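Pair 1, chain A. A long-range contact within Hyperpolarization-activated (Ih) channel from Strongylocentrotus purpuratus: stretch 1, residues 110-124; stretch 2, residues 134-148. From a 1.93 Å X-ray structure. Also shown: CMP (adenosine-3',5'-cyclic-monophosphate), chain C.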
# COMPACT_ATOMS: atom_id res chain seq x y z
N THR A 110 -12.91 -21.28 12.74
CA THR A 110 -11.98 -20.17 12.57
C THR A 110 -12.75 -18.91 12.19
O THR A 110 -13.95 -18.97 11.91
CB THR A 110 -10.96 -20.47 11.45
OG1 THR A 110 -11.65 -20.64 10.21
CG2 THR A 110 -10.16 -21.74 11.76
N PHE A 111 -12.07 -17.77 12.18
CA PHE A 111 -12.65 -16.54 11.65
C PHE A 111 -12.56 -16.56 10.13
O PHE A 111 -11.64 -17.15 9.56
CB PHE A 111 -11.91 -15.30 12.16
CG PHE A 111 -12.09 -15.04 13.63
CD1 PHE A 111 -13.21 -15.53 14.30
CD2 PHE A 111 -11.16 -14.29 14.33
CE1 PHE A 111 -13.38 -15.28 15.64
CE2 PHE A 111 -11.34 -14.04 15.69
CZ PHE A 111 -12.45 -14.54 16.34
N GLY A 112 -13.50 -15.89 9.46
CA GLY A 112 -13.50 -15.85 8.01
C GLY A 112 -13.20 -14.46 7.48
O GLY A 112 -13.65 -13.46 8.04
N ASP A 113 -12.44 -14.39 6.40
CA ASP A 113 -12.08 -13.10 5.81
C ASP A 113 -12.70 -12.88 4.43
O ASP A 113 -12.57 -11.80 3.85
CB ASP A 113 -10.55 -12.90 5.76
CG ASP A 113 -9.85 -13.92 4.88
OD1 ASP A 113 -10.49 -14.88 4.40
OD2 ASP A 113 -8.63 -13.77 4.66
N ARG A 114 -13.38 -13.89 3.90
CA ARG A 114 -13.95 -13.80 2.57
C ARG A 114 -14.92 -14.96 2.31
O ARG A 114 -14.92 -15.95 3.04
CB ARG A 114 -12.84 -13.79 1.50
CG ARG A 114 -12.01 -15.09 1.39
CD ARG A 114 -10.66 -14.81 0.73
NE ARG A 114 -9.96 -16.02 0.28
CZ ARG A 114 -9.24 -16.81 1.08
NH1 ARG A 114 -9.14 -16.53 2.37
NH2 ARG A 114 -8.64 -17.88 0.58
N MET A 115 -15.75 -14.82 1.27
CA MET A 115 -16.61 -15.92 0.82
C MET A 115 -16.20 -16.30 -0.59
O MET A 115 -15.38 -15.61 -1.20
CB MET A 115 -18.09 -15.52 0.84
CG MET A 115 -18.44 -14.47 -0.19
SD MET A 115 -20.22 -14.36 -0.39
CE MET A 115 -20.58 -15.99 -1.04
N PHE A 116 -16.78 -17.39 -1.10
CA PHE A 116 -16.33 -17.98 -2.37
C PHE A 116 -17.48 -18.35 -3.29
O PHE A 116 -18.48 -18.91 -2.84
CB PHE A 116 -15.53 -19.26 -2.09
CG PHE A 116 -14.36 -19.07 -1.18
CD1 PHE A 116 -13.09 -18.85 -1.71
CD2 PHE A 116 -14.51 -19.10 0.20
CE1 PHE A 116 -11.99 -18.68 -0.87
CE2 PHE A 116 -13.43 -18.91 1.04
CZ PHE A 116 -12.17 -18.70 0.50
N PHE A 117 -17.31 -18.06 -4.57
CA PHE A 117 -18.23 -18.53 -5.61
C PHE A 117 -17.51 -19.61 -6.40
O PHE A 117 -16.34 -19.42 -6.76
CB PHE A 117 -18.62 -17.39 -6.55
CG PHE A 117 -19.45 -16.33 -5.89
CD1 PHE A 117 -20.83 -16.41 -5.93
CD2 PHE A 117 -18.85 -15.28 -5.22
CE1 PHE A 117 -21.61 -15.44 -5.32
CE2 PHE A 117 -19.62 -14.30 -4.60
CZ PHE A 117 -21.00 -14.38 -4.65
N ILE A 118 -18.18 -20.72 -6.67
CA ILE A 118 -17.55 -21.82 -7.40
C ILE A 118 -17.75 -21.65 -8.90
O ILE A 118 -18.88 -21.71 -9.40
CB ILE A 118 -18.12 -23.19 -6.98
CG1 ILE A 118 -17.94 -23.41 -5.47
CG2 ILE A 118 -17.45 -24.32 -7.76
CD1 ILE A 118 -18.58 -24.72 -4.95
N GLN A 119 -16.66 -21.43 -9.63
CA GLN A 119 -16.75 -21.42 -11.08
C GLN A 119 -16.80 -22.86 -11.53
O GLN A 119 -17.75 -23.30 -12.17
CB GLN A 119 -15.56 -20.74 -11.72
CG GLN A 119 -15.62 -20.79 -13.26
CD GLN A 119 -14.48 -20.05 -13.88
OE1 GLN A 119 -13.32 -20.46 -13.78
NE2 GLN A 119 -14.78 -18.93 -14.53
N GLN A 120 -15.76 -23.61 -11.16
CA GLN A 120 -15.74 -25.03 -11.47
C GLN A 120 -15.14 -25.84 -10.34
O GLN A 120 -14.17 -25.42 -9.72
CB GLN A 120 -15.00 -25.28 -12.77
CG GLN A 120 -15.93 -25.21 -13.98
CD GLN A 120 -15.28 -25.66 -15.25
OE1 GLN A 120 -15.68 -26.66 -15.85
NE2 GLN A 120 -14.27 -24.92 -15.69
N GLY A 121 -15.74 -27.00 -10.07
CA GLY A 121 -15.18 -27.89 -9.08
C GLY A 121 -16.25 -28.42 -8.14
O GLY A 121 -17.41 -28.01 -8.18
N ILE A 122 -15.84 -29.34 -7.29
CA ILE A 122 -16.74 -29.94 -6.31
C ILE A 122 -16.09 -29.84 -4.94
O ILE A 122 -14.92 -30.19 -4.78
CB ILE A 122 -16.99 -31.42 -6.62
CG1 ILE A 122 -17.66 -31.56 -7.99
CG2 ILE A 122 -17.81 -32.05 -5.52
CD1 ILE A 122 -17.78 -32.98 -8.47
N VAL A 123 -16.83 -29.34 -3.95
CA VAL A 123 -16.35 -29.30 -2.58
C VAL A 123 -17.31 -30.05 -1.66
O VAL A 123 -18.50 -30.17 -1.96
CB VAL A 123 -16.16 -27.84 -2.07
CG1 VAL A 123 -15.20 -27.10 -2.98
CG2 VAL A 123 -17.49 -27.11 -2.01
N ASP A 124 -16.78 -30.57 -0.55
CA ASP A 124 -17.59 -31.21 0.48
C ASP A 124 -17.74 -30.26 1.65
O ASP A 124 -16.78 -29.60 2.05
CB ASP A 124 -16.91 -32.48 0.99
CG ASP A 124 -16.96 -33.61 -0.01
OD1 ASP A 124 -17.87 -33.64 -0.87
OD2 ASP A 124 -16.08 -34.49 0.07
N THR A 134 -23.19 -32.07 2.75
CA THR A 134 -23.54 -32.00 1.35
C THR A 134 -22.29 -31.66 0.56
O THR A 134 -21.24 -31.38 1.14
CB THR A 134 -24.60 -30.91 1.10
OG1 THR A 134 -25.14 -31.05 -0.22
CG2 THR A 134 -23.98 -29.52 1.25
N SER A 135 -22.41 -31.70 -0.76
CA SER A 135 -21.34 -31.26 -1.65
C SER A 135 -21.88 -30.15 -2.52
O SER A 135 -23.07 -30.14 -2.84
CB SER A 135 -20.83 -32.42 -2.51
OG SER A 135 -20.48 -33.52 -1.69
N LEU A 136 -21.02 -29.21 -2.89
CA LEU A 136 -21.41 -28.07 -3.71
C LEU A 136 -20.56 -28.04 -4.96
O LEU A 136 -19.43 -28.53 -4.96
CB LEU A 136 -21.22 -26.76 -2.93
CG LEU A 136 -22.01 -26.56 -1.64
CD1 LEU A 136 -21.63 -25.22 -1.03
CD2 LEU A 136 -23.51 -26.65 -1.90
N SER A 137 -21.10 -27.49 -6.04
CA SER A 137 -20.33 -27.43 -7.29
C SER A 137 -20.62 -26.18 -8.10
O SER A 137 -21.14 -25.20 -7.57
CB SER A 137 -20.56 -28.67 -8.15
OG SER A 137 -21.94 -28.86 -8.40
N ASP A 138 -20.27 -26.24 -9.39
CA ASP A 138 -20.36 -25.08 -10.28
C ASP A 138 -21.61 -24.26 -10.05
O ASP A 138 -22.73 -24.78 -10.12
CB ASP A 138 -20.40 -25.54 -11.75
CG ASP A 138 -19.25 -26.46 -12.13
OD1 ASP A 138 -18.57 -27.01 -11.24
OD2 ASP A 138 -19.05 -26.65 -13.35
N GLY A 139 -21.43 -22.96 -9.80
CA GLY A 139 -22.56 -22.05 -9.67
C GLY A 139 -23.03 -21.85 -8.25
O GLY A 139 -23.88 -21.01 -7.98
N SER A 140 -22.47 -22.62 -7.32
CA SER A 140 -22.85 -22.46 -5.93
C SER A 140 -21.87 -21.51 -5.24
O SER A 140 -20.94 -20.99 -5.87
CB SER A 140 -22.92 -23.82 -5.22
OG SER A 140 -23.55 -23.70 -3.97
N TYR A 141 -22.08 -21.27 -3.96
CA TYR A 141 -21.16 -20.42 -3.21
C TYR A 141 -21.13 -20.89 -1.77
O TYR A 141 -22.02 -21.62 -1.34
CB TYR A 141 -21.55 -18.95 -3.33
CG TYR A 141 -22.91 -18.58 -2.76
CD1 TYR A 141 -23.17 -18.66 -1.40
CD2 TYR A 141 -23.92 -18.11 -3.60
CE1 TYR A 141 -24.41 -18.31 -0.89
CE2 TYR A 141 -25.16 -17.76 -3.09
CZ TYR A 141 -25.40 -17.86 -1.74
OH TYR A 141 -26.63 -17.50 -1.23
N PHE A 142 -20.10 -20.49 -1.04
CA PHE A 142 -19.98 -20.90 0.35
C PHE A 142 -19.08 -19.93 1.10
O PHE A 142 -18.36 -19.16 0.48
CB PHE A 142 -19.42 -22.33 0.46
CG PHE A 142 -18.03 -22.48 -0.13
CD1 PHE A 142 -16.91 -22.16 0.61
CD2 PHE A 142 -17.86 -22.95 -1.43
CE1 PHE A 142 -15.62 -22.31 0.07
CE2 PHE A 142 -16.59 -23.10 -1.99
CZ PHE A 142 -15.47 -22.78 -1.25
N GLY A 143 -19.14 -19.98 2.43
CA GLY A 143 -18.31 -19.14 3.27
C GLY A 143 -18.99 -17.82 3.57
O GLY A 143 -18.36 -16.87 4.04
N GLU A 144 -20.28 -17.75 3.29
CA GLU A 144 -21.02 -16.51 3.51
C GLU A 144 -21.55 -16.38 4.95
O GLU A 144 -21.76 -15.27 5.44
CB GLU A 144 -22.19 -16.38 2.52
CG GLU A 144 -23.44 -17.18 2.89
CD GLU A 144 -23.31 -18.66 2.62
OE1 GLU A 144 -22.29 -19.10 2.07
OE2 GLU A 144 -24.25 -19.40 2.96
N ILE A 145 -21.79 -17.51 5.61
CA ILE A 145 -22.47 -17.48 6.91
C ILE A 145 -21.68 -16.64 7.90
O ILE A 145 -22.21 -15.74 8.55
CB ILE A 145 -22.66 -18.89 7.53
CG1 ILE A 145 -23.46 -19.81 6.62
CG2 ILE A 145 -23.33 -18.78 8.89
CD1 ILE A 145 -24.69 -19.19 6.10
N CYS A 146 -20.39 -16.95 7.99
CA CYS A 146 -19.47 -16.25 8.89
C CYS A 146 -19.44 -14.74 8.62
O CYS A 146 -19.30 -13.94 9.54
CB CYS A 146 -18.08 -16.85 8.72
SG CYS A 146 -16.82 -16.18 9.76
N LEU A 147 -19.55 -14.35 7.36
CA LEU A 147 -19.56 -12.93 7.00
C LEU A 147 -20.86 -12.24 7.42
O LEU A 147 -20.88 -11.04 7.67
CB LEU A 147 -19.37 -12.75 5.49
CG LEU A 147 -18.10 -13.34 4.87
CD1 LEU A 147 -17.91 -12.80 3.48
CD2 LEU A 147 -16.91 -13.01 5.73
N LEU A 148 -21.94 -13.01 7.47
CA LEU A 148 -23.23 -12.47 7.88
C LEU A 148 -23.35 -12.35 9.39
O LEU A 148 -23.91 -11.38 9.90
CB LEU A 148 -24.37 -13.34 7.32
CG LEU A 148 -24.55 -13.34 5.80
CD1 LEU A 148 -25.50 -14.46 5.35
CD2 LEU A 148 -25.05 -11.99 5.33
P CMP C . -19.21 -20.36 6.70
O1P CMP C . -19.70 -20.78 8.12
O2P CMP C . -18.76 -18.99 6.52
O5' CMP C . -18.15 -21.54 6.39
C5' CMP C . -18.46 -22.83 5.92
C4' CMP C . -19.51 -22.82 4.82
O4' CMP C . -20.16 -24.06 4.56
C3' CMP C . -20.67 -21.99 5.32
O3' CMP C . -20.47 -20.68 5.74
C2' CMP C . -21.80 -22.20 4.31
O2' CMP C . -21.48 -21.51 3.11
C1' CMP C . -21.48 -23.70 4.01
N9 CMP C . -22.45 -24.59 4.59
C8 CMP C . -22.63 -24.95 5.95
N7 CMP C . -23.61 -25.84 6.12
C5 CMP C . -24.12 -26.07 4.83
C6 CMP C . -25.17 -26.88 4.31
N6 CMP C . -25.92 -27.68 5.13
N1 CMP C . -25.42 -26.85 2.96
C2 CMP C . -24.65 -26.06 2.17
N3 CMP C . -23.62 -25.26 2.52
C4 CMP C . -23.38 -25.30 3.85
O HOH W 1 -17.47 -28.67 -14.47

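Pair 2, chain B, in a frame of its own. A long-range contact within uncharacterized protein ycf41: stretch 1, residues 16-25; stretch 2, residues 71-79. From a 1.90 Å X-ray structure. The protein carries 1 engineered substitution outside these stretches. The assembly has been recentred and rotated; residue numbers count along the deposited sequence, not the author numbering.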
# COMPACT_ATOMS: atom_id res chain seq x y z
N LEU B 16 1.90 -7.80 2.12
CA LEU B 16 1.62 -9.11 1.56
C LEU B 16 0.87 -10.06 2.48
O LEU B 16 1.16 -10.16 3.67
CB LEU B 16 2.94 -9.80 1.18
CG LEU B 16 3.92 -9.18 0.19
CD1 LEU B 16 5.30 -9.82 0.38
CD2 LEU B 16 3.42 -9.40 -1.23
N GLN B 17 -0.06 -10.79 1.88
CA GLN B 17 -0.83 -11.81 2.58
C GLN B 17 -0.04 -13.07 2.23
O GLN B 17 0.17 -13.35 1.05
CB GLN B 17 -2.22 -11.88 1.98
CG GLN B 17 -3.20 -12.75 2.70
CD GLN B 17 -4.55 -12.73 2.02
OE1 GLN B 17 -4.97 -11.68 1.51
NE2 GLN B 17 -5.23 -13.87 2.00
N ALA B 18 0.40 -13.82 3.23
CA ALA B 18 1.20 -15.01 2.97
C ALA B 18 1.05 -16.07 4.06
O ALA B 18 0.48 -15.82 5.12
CB ALA B 18 2.67 -14.63 2.82
N THR B 19 1.59 -17.25 3.77
CA THR B 19 1.55 -18.39 4.67
C THR B 19 2.96 -18.69 5.20
O THR B 19 3.92 -18.73 4.44
CB THR B 19 1.03 -19.65 3.93
OG1 THR B 19 -0.26 -19.37 3.37
CG2 THR B 19 0.91 -20.84 4.89
N VAL B 20 3.07 -18.90 6.50
CA VAL B 20 4.36 -19.20 7.12
C VAL B 20 4.77 -20.63 6.72
O VAL B 20 4.05 -21.58 7.01
CB VAL B 20 4.27 -19.11 8.66
CG1 VAL B 20 5.61 -19.44 9.31
CG2 VAL B 20 3.81 -17.70 9.06
N VAL B 21 5.91 -20.77 6.04
CA VAL B 21 6.37 -22.10 5.63
C VAL B 21 7.70 -22.51 6.25
O VAL B 21 8.17 -23.63 6.05
CB VAL B 21 6.45 -22.21 4.10
CG1 VAL B 21 5.06 -21.99 3.50
CG2 VAL B 21 7.44 -21.21 3.54
N GLU B 22 8.32 -21.60 6.98
CA GLU B 22 9.53 -21.92 7.72
C GLU B 22 9.39 -21.14 9.01
O GLU B 22 9.31 -19.90 9.01
CB GLU B 22 10.82 -21.53 6.99
CG GLU B 22 12.03 -22.17 7.68
CD GLU B 22 13.29 -22.22 6.82
OE1 GLU B 22 13.19 -22.55 5.62
OE2 GLU B 22 14.38 -21.94 7.36
N ALA B 23 9.32 -21.88 10.11
CA ALA B 23 9.15 -21.29 11.43
C ALA B 23 10.22 -20.25 11.77
O ALA B 23 11.39 -20.40 11.42
CB ALA B 23 9.13 -22.39 12.49
N PRO B 24 9.81 -19.18 12.44
CA PRO B 24 10.72 -18.11 12.84
C PRO B 24 11.82 -18.60 13.77
O PRO B 24 11.59 -19.41 14.66
CB PRO B 24 9.79 -17.10 13.53
CG PRO B 24 8.62 -17.93 13.97
CD PRO B 24 8.42 -18.85 12.81
N GLN B 25 13.03 -18.11 13.53
CA GLN B 25 14.21 -18.43 14.33
C GLN B 25 14.70 -17.10 14.86
O GLN B 25 14.82 -16.13 14.10
CB GLN B 25 15.29 -19.09 13.47
CG GLN B 25 14.87 -20.38 12.80
CD GLN B 25 14.42 -21.43 13.79
OE1 GLN B 25 13.25 -21.82 13.82
NE2 GLN B 25 15.35 -21.90 14.61
N CYS B 71 3.81 -16.42 15.06
CA CYS B 71 3.83 -17.13 13.79
C CYS B 71 4.27 -18.58 13.83
O CYS B 71 5.38 -18.90 14.23
CB CYS B 71 4.70 -16.36 12.79
SG CYS B 71 4.10 -14.68 12.46
N ARG B 72 3.37 -19.46 13.39
CA ARG B 72 3.63 -20.90 13.33
C ARG B 72 3.38 -21.41 11.92
O ARG B 72 2.70 -20.75 11.14
CB ARG B 72 2.72 -21.63 14.33
CG ARG B 72 3.12 -21.38 15.78
CD ARG B 72 4.52 -21.94 16.05
NE ARG B 72 5.03 -21.60 17.37
CZ ARG B 72 5.71 -20.50 17.66
NH1 ARG B 72 5.98 -19.61 16.71
NH2 ARG B 72 6.12 -20.28 18.90
N LEU B 73 3.94 -22.57 11.60
CA LEU B 73 3.78 -23.15 10.28
C LEU B 73 2.33 -23.20 9.86
O LEU B 73 1.46 -23.57 10.64
CB LEU B 73 4.38 -24.56 10.22
CG LEU B 73 5.89 -24.70 10.38
CD1 LEU B 73 6.30 -26.16 10.18
CD2 LEU B 73 6.60 -23.81 9.37
N ASN B 74 2.09 -22.80 8.62
CA ASN B 74 0.78 -22.77 7.99
C ASN B 74 -0.15 -21.64 8.43
O ASN B 74 -1.30 -21.59 8.01
CB ASN B 74 0.07 -24.13 8.15
CG ASN B 74 -0.89 -24.42 7.02
OD1 ASN B 74 -0.54 -24.26 5.84
ND2 ASN B 74 -2.10 -24.85 7.35
N ASP B 75 0.34 -20.74 9.28
CA ASP B 75 -0.46 -19.59 9.70
C ASP B 75 -0.54 -18.63 8.51
O ASP B 75 0.46 -18.43 7.82
CB ASP B 75 0.19 -18.83 10.86
CG ASP B 75 -0.04 -19.48 12.20
OD1 ASP B 75 -0.87 -20.41 12.28
OD2 ASP B 75 0.59 -19.05 13.19
N GLU B 76 -1.71 -18.05 8.26
CA GLU B 76 -1.84 -17.09 7.17
C GLU B 76 -1.79 -15.72 7.82
O GLU B 76 -2.58 -15.41 8.71
CB GLU B 76 -3.18 -17.27 6.43
CG GLU B 76 -3.42 -16.18 5.38
CD GLU B 76 -3.28 -16.67 3.95
OE1 GLU B 76 -4.31 -17.04 3.35
OE2 GLU B 76 -2.15 -16.68 3.42
N VAL B 77 -0.84 -14.89 7.38
CA VAL B 77 -0.67 -13.57 7.96
C VAL B 77 -0.62 -12.47 6.91
O VAL B 77 -0.61 -12.75 5.71
CB VAL B 77 0.66 -13.50 8.75
CG1 VAL B 77 0.66 -14.53 9.88
CG2 VAL B 77 1.85 -13.78 7.81
N VAL B 78 -0.64 -11.23 7.38
CA VAL B 78 -0.48 -10.09 6.49
C VAL B 78 0.75 -9.40 7.04
O VAL B 78 0.83 -9.12 8.24
CB VAL B 78 -1.64 -9.07 6.55
CG1 VAL B 78 -1.28 -7.85 5.69
CG2 VAL B 78 -2.92 -9.70 6.01
N LEU B 79 1.72 -9.13 6.18
CA LEU B 79 2.95 -8.49 6.60
C LEU B 79 3.09 -7.13 5.93
O LEU B 79 2.73 -6.97 4.76
CB LEU B 79 4.16 -9.36 6.21
CG LEU B 79 4.15 -10.79 6.75
CD1 LEU B 79 5.12 -11.65 5.94
CD2 LEU B 79 4.53 -10.78 8.23
O HOH W 2 -0.53 -17.90 1.05

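The sharpest difference lies at the turn position where Asp A138 of pair 1 falls on Leu B73 of pair 2: the same place against the bend of stretch 1 is held by a carboxylate in one and by an apolar side chain in the other. In pair 1, Gly A121 N donates to Asp A138 OD1 (3.1 Å), and a water donates both to Asp A138 OD2 (2.8 Å) and to Gln A120 OE1 (3.0 Å), so the carboxylate ties down the backbone after the corner. In pair 2, Leu B73 CD2 instead lies 3.4 Å from Ala B23 N and 4.3 Å from Ala B23 CB, packing against the chain without a hydrogen bond. The side-chain centres of Asp A138 and Leu B73 are nevertheless only 0.9 Å apart after superposition.

The shared frame superposes with an RMSD of 0.9 Å over 14 residues. In each pair, a strand that turns a corner (at Gln A119 in pair 1 and, one matched position later, at Glu B22 in pair 2) meets a type II turn, Ser A137 to Ser A140 or Arg B72 to Asp B75, and the antiparallel strand that follows. Four backbone hydrogen bonds recur. Phe A116 and Phe A142 exchange two, N to O, both 2.9 Å; at the matching positions, Ala B18 N reaches Val B77 O (2.9 Å) and Val B77 N reaches Ala B18 O (2.8 Å). Nearer the turn, Ile A118 N to Ser A140 O and Gly A139 N to Ile A118 O (both 2.9 Å) become Val B20 N to Asp B75 O (3.0 Å) and Asn B74 N to Val B20 O (2.8 Å). Each turn is also closed internally, by Ser A140 N to Ser A137 O (2.9 Å) or Asp B75 N to Arg B72 O (3.0 Å). The third turn residue has positive phi in both, 94° at Gly A139 and 75° at Asn B74.

Ile A118 and Val B20 are the closest side-chain match, with centres 0.2 Å apart, and both point toward the other stretch. Ile A118 is the longer: its CG1 meets the edge of the Phe A142 ring at CE2 (3.7 Å), and its CD1 reaches Leu A136 CB (3.9 Å). Val B20 CG2 meets Cys B71 CB at 4.1 Å.

The neighbouring hydrogen-bonded pair is filled differently. The rings of Phe A116 and Phe A142 lie near parallel but slid apart, centroids 5.1 Å apart, with Phe A116 CB over the face of the Phe A142 ring, 3.9 Å from its centroid. Ala B18 and Val B77 are much smaller; their strands are joined here by the backbone.

On the face carrying Phe A117 and Tyr A141, the rings pack obliquely, Phe A117 CD1 lying 3.7 Å from Tyr A141 CB. The matching Thr B19 and Glu B76 are polar and share a water, which accepts from Thr B19 OG1 (2.8 Å) and donates to Glu B76 OE2 (3.1 Å).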